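Local coordinates for protein monovalent Na+/H+ antiporter subunit D (Dietzia sp. DQ12-45-1b, PDB 7D3U) that forms subunit D of the Mrp complex, a bacterial membrane-embedded sodium/proton pump, and belongs to the proton-antiporter family shared with complex I, at residues A[35-39]-A[91-96]. Sequence-based numbering, arbitrary orientation.
Sequences LFAVL and TLTCAA
Both segments are alpha-helical throughout. Residues 35-39 belong to helix 28-49, and residues 91-96 to helix 80-101. They run nearly antiparallel, with an angle of 161° between their directions (signed crossing -161°) and axes 10.2 Å apart. The closest CA atoms are those of Leu39 and Leu92, at 5.8 Å.

Leu39 points toward the other helix with chi1 m and chi2 t. It fills the hollow between Thr91, Leu92 and Ala95. Its CD1 lies 3.9 Å from Ala95 CB, and its CB lies 4.0 Å from Leu92 CD1. Phe36, with chi1 m, reaches across to the next turn. Its ring edge meets the backbone beside two small side chains: CZ is 3.5 Å from Ala95 O and 3.5 Å from Ala96 CA. This is apolar packing between two predicted transmembrane helices of an antiporter subunit. No hydrogen bond crosses it. Leu92, with chi1 t and chi2 p, is the return bump. Its CD1 sits by Leu39 and 3.6 Å from Phe36 CD1.

Thr91 OG1 is hydrogen-bonded to Thr87 O in its own helix. Helix 109-125 packs on Leu35, Val38 and Thr91. Bound dodecyl maltoside touches Phe36 and Ala96.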
# COMPACT_ATOMS: atom_id res chain seq x y z
N LEU A 35 -7.65 -19.52 14.75
CA LEU A 35 -7.39 -18.60 13.65
C LEU A 35 -7.39 -19.32 12.31
O LEU A 35 -8.02 -18.87 11.35
CB LEU A 35 -6.05 -17.90 13.87
CG LEU A 35 -5.38 -17.30 12.64
CD1 LEU A 35 -6.11 -16.05 12.19
CD2 LEU A 35 -3.92 -16.99 12.91
N PHE A 36 -6.71 -20.46 12.24
CA PHE A 36 -6.67 -21.19 10.98
C PHE A 36 -7.99 -21.87 10.68
O PHE A 36 -8.37 -21.99 9.51
CB PHE A 36 -5.53 -22.21 10.99
CG PHE A 36 -4.20 -21.60 10.70
CD1 PHE A 36 -3.89 -21.17 9.42
CD2 PHE A 36 -3.26 -21.45 11.70
CE1 PHE A 36 -2.66 -20.61 9.15
CE2 PHE A 36 -2.04 -20.89 11.43
CZ PHE A 36 -1.74 -20.47 10.16
N ALA A 37 -8.73 -22.30 11.71
CA ALA A 37 -10.07 -22.83 11.46
C ALA A 37 -10.96 -21.77 10.84
O ALA A 37 -11.69 -22.04 9.88
CB ALA A 37 -10.67 -23.35 12.76
N VAL A 38 -10.90 -20.53 11.35
CA VAL A 38 -11.75 -19.47 10.84
C VAL A 38 -11.30 -19.05 9.44
O VAL A 38 -12.13 -18.83 8.55
CB VAL A 38 -11.76 -18.28 11.81
CG1 VAL A 38 -12.08 -16.99 11.08
CG2 VAL A 38 -12.77 -18.52 12.91
N LEU A 39 -9.99 -18.95 9.21
CA LEU A 39 -9.51 -18.59 7.88
C LEU A 39 -9.86 -19.67 6.86
O LEU A 39 -10.24 -19.36 5.72
CB LEU A 39 -8.00 -18.35 7.92
CG LEU A 39 -7.57 -17.07 8.64
CD1 LEU A 39 -6.07 -16.87 8.50
CD2 LEU A 39 -8.32 -15.87 8.10
N THR A 91 -4.63 -14.29 2.77
CA THR A 91 -4.52 -14.15 4.22
C THR A 91 -4.19 -15.49 4.87
O THR A 91 -3.36 -15.55 5.79
CB THR A 91 -5.81 -13.59 4.79
OG1 THR A 91 -6.22 -12.46 4.01
CG2 THR A 91 -5.61 -13.15 6.22
N LEU A 92 -4.80 -16.57 4.40
CA LEU A 92 -4.53 -17.89 4.98
C LEU A 92 -3.07 -18.29 4.75
O LEU A 92 -2.40 -18.76 5.68
CB LEU A 92 -5.47 -18.92 4.38
CG LEU A 92 -5.19 -20.39 4.69
CD1 LEU A 92 -5.27 -20.63 6.19
CD2 LEU A 92 -6.18 -21.28 3.97
N THR A 93 -2.56 -18.10 3.54
CA THR A 93 -1.18 -18.49 3.27
C THR A 93 -0.19 -17.58 3.99
O THR A 93 0.85 -18.05 4.47
CB THR A 93 -0.90 -18.50 1.77
OG1 THR A 93 -0.96 -17.16 1.26
CG2 THR A 93 -1.90 -19.38 1.05
N CYS A 94 -0.48 -16.29 4.10
CA CYS A 94 0.41 -15.41 4.83
C CYS A 94 0.39 -15.70 6.32
O CYS A 94 1.42 -15.56 6.99
CB CYS A 94 0.07 -13.95 4.56
SG CYS A 94 0.31 -13.44 2.84
N ALA A 95 -0.75 -16.14 6.86
CA ALA A 95 -0.78 -16.55 8.26
C ALA A 95 -0.01 -17.85 8.47
O ALA A 95 0.70 -18.01 9.47
CB ALA A 95 -2.22 -16.69 8.74
N ALA A 96 -0.13 -18.79 7.53
CA ALA A 96 0.64 -20.02 7.62
C ALA A 96 2.13 -19.76 7.47
O ALA A 96 2.95 -20.53 7.99
CB ALA A 96 0.17 -21.02 6.56